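Local coordinates for protein inorganic pyrophosphatase (Coxiella burnetii, PDB 3TR4) that probably hydrolyses inorganic pyrophosphate to two phosphate ions, as a magnesium-dependent homohexameric enzyme of the PPase family, at residues D15-I20 against L71-L76; E29-Y34 against C55-V60; V75-P80 against V85-R90. All blocks are in the same frame, centred on the assembly; numbering follows the deposited sequence.

Contact 1. Residues D15-I20 against L71-L76; sequences DDFNVI and LDVLVL. With MN (manganese (II) ion), chain I.
Val73 lays CG1 and CG2 against Val19 and the edge of Phe17. Val73 CG1 meets Val19 CG2 at 3.9 Å. CG2 lies at the rim of the Phe17 ring, near the ring plane, with Phe17 CE2 4.0 Å from Val73 CG2. The phenyl group therefore offers its edge to this methyl. Phe17 reaches this place because its CG sits between the backbone N and the carbonyl carbon (chi1 62°). Val19 works with both branches. Its CG2 touches Val73, and Val19 CG1 extends to Val75 CG2 at 4.2 Å, a looser touch. The side chains of Val19 and Val75 pass each other in opposite directions.

The strands 16-20 and 72-75 lie 8.4 Å apart at their axes, and their directions are 89° apart. They are not paired edge to edge. Their side chains meet across the interior of the curled sheet, where strand 56-59 pairs with both. Val60, Val89 and Ala109 add to the same apolar cluster. This is the closed beta-barrel core of the soluble pyrophosphatase fold.

Asp72 turns the other way from the apolar cluster, toward the metal site. Asp72 OD2 binds manganese at 2.4 Å, and Asp104 supplies a further ligand. Two waters on the metal also lie within hydrogen-bonding distance of Asp72 OD1; the bond from one of them is weak. Lys106 NZ bonds to OD2, which makes it a second-shell partner of the metal.

The contact itself is wholly apolar, made of methyl groups and one aromatic edge. Its hold is van der Waals packing of buried groups. The polar chemistry begins one residue away, so strand 72-75 joins an apolar barrel interior to a charged metal site.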
loop_
_atom_site.group_PDB
_atom_site.type_symbol
_atom_site.label_atom_id
_atom_site.label_comp_id
_atom_site.label_asym_id
_atom_site.label_seq_id
_atom_site.Cartn_x
_atom_site.Cartn_y
_atom_site.Cartn_z
ATOM N N ASP B 15 -10.829 8.363 -31.349
ATOM C CA ASP B 15 -9.679 7.461 -31.316
ATOM C C ASP B 15 -8.474 8.089 -30.629
ATOM O O ASP B 15 -7.415 7.472 -30.531
ATOM C CB ASP B 15 -9.283 7.035 -32.729
ATOM C CG ASP B 15 -10.238 6.022 -33.321
ATOM O OD1 ASP B 15 -10.981 6.381 -34.257
ATOM O OD2 ASP B 15 -10.247 4.866 -32.846
ATOM N N ASP B 16 -8.635 9.320 -30.159
ATOM C CA ASP B 16 -7.540 10.027 -29.516
ATOM C C ASP B 16 -8.048 11.278 -28.821
ATOM O O ASP B 16 -7.925 12.386 -29.350
ATOM C CB ASP B 16 -6.466 10.394 -30.541
ATOM C CG ASP B 16 -5.331 11.193 -29.934
ATOM O OD1 ASP B 16 -5.191 11.186 -28.692
ATOM O OD2 ASP B 16 -4.578 11.828 -30.700
ATOM N N PHE B 17 -8.622 11.100 -27.637
ATOM C CA PHE B 17 -9.128 12.236 -26.885
ATOM C C PHE B 17 -8.538 12.304 -25.480
ATOM O O PHE B 17 -7.915 11.352 -25.008
ATOM C CB PHE B 17 -10.665 12.264 -26.873
ATOM C CG PHE B 17 -11.310 11.067 -26.221
ATOM C CD1 PHE B 17 -11.560 9.910 -26.947
ATOM C CD2 PHE B 17 -11.711 11.115 -24.894
ATOM C CE1 PHE B 17 -12.173 8.818 -26.354
ATOM C CE2 PHE B 17 -12.328 10.028 -24.295
ATOM C CZ PHE B 17 -12.558 8.879 -25.024
ATOM N N ASN B 18 -8.720 13.446 -24.827
ATOM C CA ASN B 18 -8.136 13.674 -23.511
ATOM C C ASN B 18 -9.053 13.263 -22.371
ATOM O O ASN B 18 -10.268 13.447 -22.430
ATOM C CB ASN B 18 -7.743 15.143 -23.356
ATOM C CG ASN B 18 -6.600 15.536 -24.272
ATOM O OD1 ASN B 18 -5.754 14.710 -24.614
ATOM N ND2 ASN B 18 -6.567 16.803 -24.671
ATOM N N VAL B 19 -8.459 12.703 -21.325
ATOM C CA VAL B 19 -9.203 12.376 -20.121
ATOM C C VAL B 19 -8.404 12.809 -18.905
ATOM O O VAL B 19 -7.204 12.544 -18.810
ATOM C CB VAL B 19 -9.504 10.868 -20.029
ATOM C CG1 VAL B 19 -10.035 10.514 -18.651
ATOM C CG2 VAL B 19 -10.505 10.463 -21.110
ATOM N N ILE B 20 -9.066 13.503 -17.990
ATOM C CA ILE B 20 -8.464 13.819 -16.707
ATOM C C ILE B 20 -8.980 12.817 -15.684
ATOM O O ILE B 20 -10.184 12.715 -15.449
ATOM C CB ILE B 20 -8.782 15.256 -16.262
ATOM C CG1 ILE B 20 -8.117 16.259 -17.210
ATOM C CG2 ILE B 20 -8.308 15.479 -14.833
ATOM C CD1 ILE B 20 -8.490 17.709 -16.952
ATOM N N LEU B 71 -18.352 15.000 -20.008
ATOM C CA LEU B 71 -18.597 13.599 -20.340
ATOM C C LEU B 71 -17.741 12.644 -19.501
ATOM O O LEU B 71 -16.523 12.799 -19.435
ATOM C CB LEU B 71 -18.322 13.373 -21.830
ATOM C CG LEU B 71 -18.465 11.953 -22.370
ATOM C CD1 LEU B 71 -19.868 11.435 -22.143
ATOM C CD2 LEU B 71 -18.111 11.918 -23.850
ATOM N N ASP B 72 -18.385 11.660 -18.871
ATOM C CA ASP B 72 -17.695 10.660 -18.053
ATOM C C ASP B 72 -16.986 9.620 -18.901
ATOM O O ASP B 72 -17.481 9.222 -19.956
ATOM C CB ASP B 72 -18.678 9.900 -17.165
ATOM C CG ASP B 72 -19.385 10.786 -16.173
ATOM O OD1 ASP B 72 -18.860 11.872 -15.851
ATOM O OD2 ASP B 72 -20.465 10.371 -15.707
ATOM N N VAL B 73 -15.847 9.146 -18.412
ATOM C CA VAL B 73 -15.105 8.107 -19.108
ATOM C C VAL B 73 -14.573 7.062 -18.137
ATOM O O VAL B 73 -14.059 7.395 -17.068
ATOM C CB VAL B 73 -13.931 8.700 -19.899
ATOM C CG1 VAL B 73 -13.174 7.603 -20.633
ATOM C CG2 VAL B 73 -14.435 9.752 -20.872
ATOM N N LEU B 74 -14.719 5.794 -18.509
ATOM C CA LEU B 74 -14.070 4.701 -17.802
ATOM C C LEU B 74 -12.833 4.308 -18.598
ATOM O O LEU B 74 -12.923 4.025 -19.796
ATOM C CB LEU B 74 -15.013 3.506 -17.704
ATOM C CG LEU B 74 -16.358 3.794 -17.037
ATOM C CD1 LEU B 74 -17.342 2.654 -17.276
ATOM C CD2 LEU B 74 -16.157 4.041 -15.555
ATOM N N VAL B 75 -11.677 4.290 -17.948
ATOM C CA VAL B 75 -10.450 3.925 -18.652
ATOM C C VAL B 75 -9.811 2.676 -18.058
ATOM O O VAL B 75 -9.456 2.648 -16.881
ATOM C CB VAL B 75 -9.419 5.067 -18.646
ATOM C CG1 VAL B 75 -8.242 4.710 -19.544
ATOM C CG2 VAL B 75 -10.070 6.368 -19.104
ATOM N N LEU B 76 -9.682 1.637 -18.878
ATOM C CA LEU B 76 -9.001 0.421 -18.465
ATOM C C LEU B 76 -7.513 0.557 -18.741
ATOM O O LEU B 76 -7.109 0.940 -19.836
ATOM C CB LEU B 76 -9.553 -0.783 -19.221
ATOM C CG LEU B 76 -11.054 -1.045 -19.086
ATOM C CD1 LEU B 76 -11.469 -2.195 -19.989
ATOM C CD2 LEU B 76 -11.408 -1.338 -17.642
HETATM MN MN MN I . -21.526 12.261 -14.632
HETATM O O HOH W 1 -21.537 13.409 -16.257
HETATM O O HOH W 2 -19.873 13.791 -13.568
#

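Contact 2. Residues E29-Y34 against C55-V60; sequences EVKYEY and CNYGFV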
loop_
_atom_site.group_PDB
_atom_site.type_symbol
_atom_site.label_atom_id
_atom_site.label_comp_id
_atom_site.label_asym_id
_atom_site.label_seq_id
_atom_site.Cartn_x
_atom_site.Cartn_y
_atom_site.Cartn_z
ATOM N N GLU B 29 -12.862 4.839 -2.203
ATOM C CA GLU B 29 -13.185 5.132 -0.806
ATOM C C GLU B 29 -13.283 6.639 -0.617
ATOM O O GLU B 29 -14.105 7.132 0.164
ATOM C CB GLU B 29 -12.148 4.533 0.142
ATOM C CG GLU B 29 -12.168 3.009 0.196
ATOM C CD GLU B 29 -11.377 2.460 1.368
ATOM O OE1 GLU B 29 -10.204 2.075 1.167
ATOM O OE2 GLU B 29 -11.927 2.415 2.490
ATOM N N VAL B 30 -12.427 7.363 -1.336
ATOM C CA VAL B 30 -12.599 8.795 -1.535
ATOM C C VAL B 30 -12.807 9.018 -3.017
ATOM O O VAL B 30 -12.051 8.497 -3.833
ATOM C CB VAL B 30 -11.357 9.607 -1.139
ATOM C CG1 VAL B 30 -11.683 11.099 -1.166
ATOM C CG2 VAL B 30 -10.861 9.205 0.219
ATOM N N LYS B 31 -13.823 9.793 -3.368
ATOM C CA LYS B 31 -14.047 10.147 -4.760
ATOM C C LYS B 31 -13.654 11.599 -4.984
ATOM O O LYS B 31 -14.102 12.487 -4.263
ATOM C CB LYS B 31 -15.506 9.923 -5.155
ATOM C CG LYS B 31 -15.838 10.403 -6.559
ATOM C CD LYS B 31 -17.297 10.152 -6.910
ATOM C CE LYS B 31 -17.553 10.406 -8.390
ATOM N NZ LYS B 31 -16.983 11.707 -8.840
ATOM N N TYR B 32 -12.810 11.834 -5.982
ATOM C CA TYR B 32 -12.348 13.179 -6.287
ATOM C C TYR B 32 -13.066 13.737 -7.507
ATOM O O TYR B 32 -13.572 12.987 -8.337
ATOM C CB TYR B 32 -10.838 13.181 -6.537
ATOM C CG TYR B 32 -10.007 12.736 -5.353
ATOM C CD1 TYR B 32 -9.932 13.511 -4.204
ATOM C CD2 TYR B 32 -9.291 11.551 -5.388
ATOM C CE1 TYR B 32 -9.173 13.112 -3.118
ATOM C CE2 TYR B 32 -8.525 11.141 -4.309
ATOM C CZ TYR B 32 -8.468 11.928 -3.179
ATOM O OH TYR B 32 -7.714 11.525 -2.106
ATOM N N GLU B 33 -13.099 15.061 -7.604
ATOM C CA GLU B 33 -13.594 15.752 -8.785
ATOM C C GLU B 33 -12.623 16.872 -9.110
ATOM O O GLU B 33 -12.153 17.564 -8.210
ATOM C CB GLU B 33 -14.980 16.344 -8.530
ATOM C CG GLU B 33 -16.141 15.429 -8.881
ATOM C CD GLU B 33 -17.487 16.122 -8.740
ATOM O OE1 GLU B 33 -17.601 17.035 -7.895
ATOM O OE2 GLU B 33 -18.427 15.759 -9.480
ATOM N N TYR B 34 -12.311 17.059 -10.386
ATOM C CA TYR B 34 -11.432 18.159 -10.755
ATOM C C TYR B 34 -12.220 19.454 -10.906
ATOM O O TYR B 34 -13.232 19.504 -11.605
ATOM C CB TYR B 34 -10.642 17.855 -12.031
ATOM C CG TYR B 34 -9.649 18.946 -12.352
ATOM C CD1 TYR B 34 -8.419 19.003 -11.708
ATOM C CD2 TYR B 34 -9.953 19.939 -13.274
ATOM C CE1 TYR B 34 -7.514 20.011 -11.983
ATOM C CE2 TYR B 34 -9.055 20.950 -13.555
ATOM C CZ TYR B 34 -7.837 20.980 -12.907
ATOM O OH TYR B 34 -6.939 21.986 -13.189
ATOM N N CYS B 55 -12.153 0.119 -12.509
ATOM C CA CYS B 55 -11.291 0.707 -13.525
ATOM C C CYS B 55 -11.073 2.173 -13.179
ATOM O O CYS B 55 -11.680 2.676 -12.234
ATOM C CB CYS B 55 -11.929 0.585 -14.910
ATOM S SG CYS B 55 -13.575 1.329 -15.053
ATOM N N ASN B 56 -10.209 2.859 -13.924
ATOM C CA ASN B 56 -10.026 4.287 -13.694
ATOM C C ASN B 56 -11.244 5.050 -14.183
ATOM O O ASN B 56 -11.959 4.592 -15.074
ATOM C CB ASN B 56 -8.767 4.824 -14.378
ATOM C CG ASN B 56 -7.538 3.996 -14.074
ATOM O OD1 ASN B 56 -6.948 4.098 -12.996
ATOM N ND2 ASN B 56 -7.142 3.172 -15.030
ATOM N N TYR B 57 -11.473 6.218 -13.596
ATOM C CA TYR B 57 -12.657 7.005 -13.908
ATOM C C TYR B 57 -12.278 8.472 -14.034
ATOM O O TYR B 57 -11.534 9.002 -13.208
ATOM C CB TYR B 57 -13.712 6.809 -12.819
ATOM C CG TYR B 57 -14.968 7.638 -12.978
ATOM C CD1 TYR B 57 -16.046 7.169 -13.715
ATOM C CD2 TYR B 57 -15.085 8.879 -12.367
ATOM C CE1 TYR B 57 -17.200 7.917 -13.852
ATOM C CE2 TYR B 57 -16.233 9.636 -12.500
ATOM C CZ TYR B 57 -17.287 9.151 -13.242
ATOM O OH TYR B 57 -18.430 9.904 -13.374
ATOM N N GLY B 58 -12.787 9.128 -15.068
ATOM C CA GLY B 58 -12.485 10.530 -15.283
ATOM C C GLY B 58 -13.491 11.200 -16.193
ATOM O O GLY B 58 -14.615 10.730 -16.340
ATOM N N PHE B 59 -13.077 12.297 -16.813
ATOM C CA PHE B 59 -13.948 13.047 -17.701
ATOM C C PHE B 59 -13.151 13.627 -18.859
ATOM O O PHE B 59 -11.923 13.733 -18.791
ATOM C CB PHE B 59 -14.639 14.175 -16.932
ATOM C CG PHE B 59 -13.695 15.245 -16.449
ATOM C CD1 PHE B 59 -13.050 15.119 -15.229
ATOM C CD2 PHE B 59 -13.450 16.370 -17.217
ATOM C CE1 PHE B 59 -12.179 16.098 -14.784
ATOM C CE2 PHE B 59 -12.583 17.352 -16.779
ATOM C CZ PHE B 59 -11.947 17.218 -15.562
ATOM N N VAL B 60 -13.855 13.992 -19.925
ATOM C CA VAL B 60 -13.246 14.679 -21.058
ATOM C C VAL B 60 -13.407 16.181 -20.871
ATOM O O VAL B 60 -14.530 16.675 -20.803
ATOM C CB VAL B 60 -13.922 14.285 -22.391
ATOM C CG1 VAL B 60 -13.164 14.878 -23.579
ATOM C CG2 VAL B 60 -14.017 12.779 -22.512
#
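Tyr34 meets Phe59 first through its CB. Tyr34 CB lies 3.6 Å from Phe59 CE1 and also touches CZ, at the edge of the phenyl ring and near its plane. Further out, Tyr34 CD2 still touches Phe59 CZ, at 4.1 Å. Beyond CD2 the phenol leads away from strand 56-59, and its ring meets Phe40 of a neighbouring subunit. The turn follows from the first torsion, which sets CG opposite the backbone N (chi1 -175°). This leaves CB at the rim of Phe59 while the ring leads away. The two side chains cross at a slant, and the approach of Phe59 to the tyrosine ring is oblique. Phe59 also rests on Glu22 and Pro70 of its own chain.

The second touch is at the other end of the segments. Lys31 has a nearly straight chain as far as CE, and Lys31 NZ then comes 4.3 Å from Tyr57 CE2. The ammonium stands obliquely to the phenol ring. This is a loose approach. The same NZ has a long, weak ion pair with Asp44.

Strand 30-35 pairs with strand 40-46 in a separate two-stranded sheet, which stands over one side of the barrel strand 56-59. Both Lys31 and Tyr57 are predicted to bind the substrate, as is nearby Arg45. Tyr57 also touches Asp72, a ligand of the manganese ion. The placing of Lys31 and Tyr57 is consistent with the active-site cleft of a family I soluble pyrophosphatase, where basic and tyrosine side chains gather beside the metal-binding aspartates.

Contact 3. Residues V75-P80 against V85-R90; sequences VLTPVP and VLMRVR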
loop_
_atom_site.group_PDB
_atom_site.type_symbol
_atom_site.label_atom_id
_atom_site.label_comp_id
_atom_site.label_asym_id
_atom_site.label_seq_id
_atom_site.Cartn_x
_atom_site.Cartn_y
_atom_site.Cartn_z
ATOM N N VAL B 75 -11.677 4.290 -17.948
ATOM C CA VAL B 75 -10.450 3.925 -18.652
ATOM C C VAL B 75 -9.811 2.676 -18.058
ATOM O O VAL B 75 -9.456 2.648 -16.881
ATOM C CB VAL B 75 -9.419 5.067 -18.646
ATOM C CG1 VAL B 75 -8.242 4.710 -19.544
ATOM C CG2 VAL B 75 -10.070 6.368 -19.104
ATOM N N LEU B 76 -9.682 1.637 -18.878
ATOM C CA LEU B 76 -9.001 0.421 -18.465
ATOM C C LEU B 76 -7.513 0.557 -18.741
ATOM O O LEU B 76 -7.109 0.940 -19.836
ATOM C CB LEU B 76 -9.553 -0.783 -19.221
ATOM C CG LEU B 76 -11.054 -1.045 -19.086
ATOM C CD1 LEU B 76 -11.469 -2.195 -19.989
ATOM C CD2 LEU B 76 -11.408 -1.338 -17.642
ATOM N N THR B 77 -6.701 0.238 -17.743
ATOM C CA THR B 77 -5.255 0.339 -17.873
ATOM C C THR B 77 -4.602 -0.835 -17.158
ATOM O O THR B 77 -5.236 -1.485 -16.323
ATOM C CB THR B 77 -4.726 1.637 -17.242
ATOM O OG1 THR B 77 -5.089 1.679 -15.858
ATOM C CG2 THR B 77 -5.309 2.854 -17.943
ATOM N N PRO B 78 -3.331 -1.112 -17.487
ATOM C CA PRO B 78 -2.555 -2.173 -16.836
ATOM C C PRO B 78 -2.411 -1.930 -15.334
ATOM O O PRO B 78 -2.476 -2.878 -14.558
ATOM C CB PRO B 78 -1.190 -2.073 -17.522
ATOM C CG PRO B 78 -1.479 -1.455 -18.852
ATOM C CD PRO B 78 -2.595 -0.490 -18.602
ATOM N N VAL B 79 -2.212 -0.677 -14.934
ATOM C CA VAL B 79 -2.144 -0.329 -13.516
ATOM C C VAL B 79 -2.848 1.003 -13.250
ATOM O O VAL B 79 -3.008 1.814 -14.162
ATOM C CB VAL B 79 -0.690 -0.261 -13.021
ATOM C CG1 VAL B 79 -0.027 -1.623 -13.126
ATOM C CG2 VAL B 79 0.078 0.762 -13.821
ATOM N N PRO B 80 -3.272 1.230 -11.994
ATOM C CA PRO B 80 -4.030 2.450 -11.679
ATOM C C PRO B 80 -3.263 3.727 -12.036
ATOM O O PRO B 80 -2.036 3.767 -11.949
ATOM C CB PRO B 80 -4.233 2.360 -10.161
ATOM C CG PRO B 80 -4.078 0.903 -9.833
ATOM C CD PRO B 80 -3.060 0.384 -10.806
ATOM N N VAL B 85 -4.228 13.365 -13.159
ATOM C CA VAL B 85 -3.372 13.165 -14.319
ATOM C C VAL B 85 -4.187 13.147 -15.610
ATOM O O VAL B 85 -5.300 12.630 -15.642
ATOM C CB VAL B 85 -2.570 11.855 -14.181
ATOM C CG1 VAL B 85 -1.857 11.515 -15.480
ATOM C CG2 VAL B 85 -1.578 11.971 -13.033
ATOM N N LEU B 86 -3.633 13.727 -16.668
ATOM C CA LEU B 86 -4.285 13.720 -17.974
ATOM C C LEU B 86 -3.688 12.611 -18.833
ATOM O O LEU B 86 -2.489 12.353 -18.774
ATOM C CB LEU B 86 -4.116 15.077 -18.660
ATOM C CG LEU B 86 -4.934 15.336 -19.928
ATOM C CD1 LEU B 86 -5.095 16.828 -20.166
ATOM C CD2 LEU B 86 -4.310 14.658 -21.141
HETATM N N MSE B 87 -4.525 11.947 -19.620
HETATM C CA MSE B 87 -4.048 10.895 -20.508
HETATM C C MSE B 87 -4.826 10.864 -21.817
HETATM O O MSE B 87 -5.972 11.310 -21.885
HETATM C CB MSE B 87 -4.096 9.531 -19.813
HETATM C CG MSE B 87 -5.479 9.086 -19.376
HETATM SE SE MSE B 87 -5.402 7.429 -18.329
HETATM C CE MSE B 87 -4.520 6.286 -19.646
ATOM N N ARG B 88 -4.184 10.346 -22.859
ATOM C CA ARG B 88 -4.805 10.249 -24.167
ATOM C C ARG B 88 -5.349 8.842 -24.370
ATOM O O ARG B 88 -4.618 7.860 -24.231
ATOM C CB ARG B 88 -3.792 10.603 -25.258
ATOM C CG ARG B 88 -3.319 12.052 -25.191
ATOM C CD ARG B 88 -2.198 12.341 -26.179
ATOM N NE ARG B 88 -2.551 11.945 -27.539
ATOM C CZ ARG B 88 -1.814 11.136 -28.293
ATOM N NH1 ARG B 88 -0.676 10.644 -27.823
ATOM N NH2 ARG B 88 -2.210 10.823 -29.518
ATOM N N VAL B 89 -6.634 8.751 -24.698
ATOM C CA VAL B 89 -7.310 7.463 -24.785
ATOM C C VAL B 89 -8.089 7.304 -26.085
ATOM O O VAL B 89 -8.261 8.256 -26.847
ATOM C CB VAL B 89 -8.279 7.259 -23.587
ATOM C CG1 VAL B 89 -7.533 7.386 -22.272
ATOM C CG2 VAL B 89 -9.419 8.260 -23.648
ATOM N N ARG B 90 -8.546 6.083 -26.336
ATOM C CA ARG B 90 -9.371 5.782 -27.495
ATOM C C ARG B 90 -10.565 4.956 -27.031
ATOM O O ARG B 90 -10.419 4.071 -26.188
ATOM C CB ARG B 90 -8.558 5.024 -28.550
ATOM C CG ARG B 90 -7.836 3.800 -28.010
ATOM C CD ARG B 90 -6.929 3.161 -29.059
ATOM N NE ARG B 90 -6.255 1.976 -28.535
ATOM C CZ ARG B 90 -6.768 0.751 -28.563
ATOM N NH1 ARG B 90 -7.965 0.546 -29.094
ATOM N NH2 ARG B 90 -6.086 -0.268 -28.058
#
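Met87, present as selenomethionine, sets out with CG between the backbone N and the carbonyl carbon (chi1 61°), runs extended through chi2, and bends at chi3 (-58°). This brings Met87 CE 4.0 Å from Val75 CG1 and 3.9 Å from Thr77 CG2. The selenium lies beside Val75 too, with Met87 SE 4.1 Å from Val75 CG1. Val75 and Met87 run past each other in opposite directions.

The same Val75 methyl has a second neighbour on the strand. Val89 CG1 comes to 3.9 Å from Val75 CG1, so this one methyl touches both Met87 and Val89. Both lie on the same side of strand 86-90, two residues apart.

Thr77 divides its roles between its two branches. The methyl CG2 packs on Met87, while Thr77 OG1 donates to Val79 O over 2.7 Å. That bond comes from well above the carbonyl plane, 57° out of it. Asn56 ND2 is also bonded to OG1.

The loop leaves strand 72-75 and leads toward strand 86-99, which pairs with strand 16-23. It also lies at a subunit boundary. Phe46 of a neighbouring subunit packs on Thr77, and Val43 of that subunit packs on Met87.

Across the two segments the chemistry is apolar, methyl against methyl with a selenium beside them. Of the side chains that touch, only Thr77 carries a polar group, its hydroxyl, which bonds to Val79 O and Asn56 ND2. Packing holds the loop to strand 86-90, while the Thr77 hydroxyl ties it to itself and to Asn56 of strand 56-59.

In the fold
All three contacts reach the same curled sheet; contact 2 joins it to the small sheet of strands 30-35 and 40-46. Contacts 1 and 3 share Val75 and Leu76, and their centres are 8 Å apart. The bonds pairing strand 16-23 with strand 86-99 include a probable one from Met87 N to Val19 O, 2.9 Å. A salt bridge of 2.8 Å joins Asp16 OD2 to Arg88 NH2. Contact 2 lies about 11 Å from contact 1, centre to centre. Contacts 2 and 3 meet at Asn56. The side chain of Tyr57 in contact 2 comes about 4 Å from the manganese ion that Asp72 of contact 1 binds, whereas that of Val75 is about 14 Å from it.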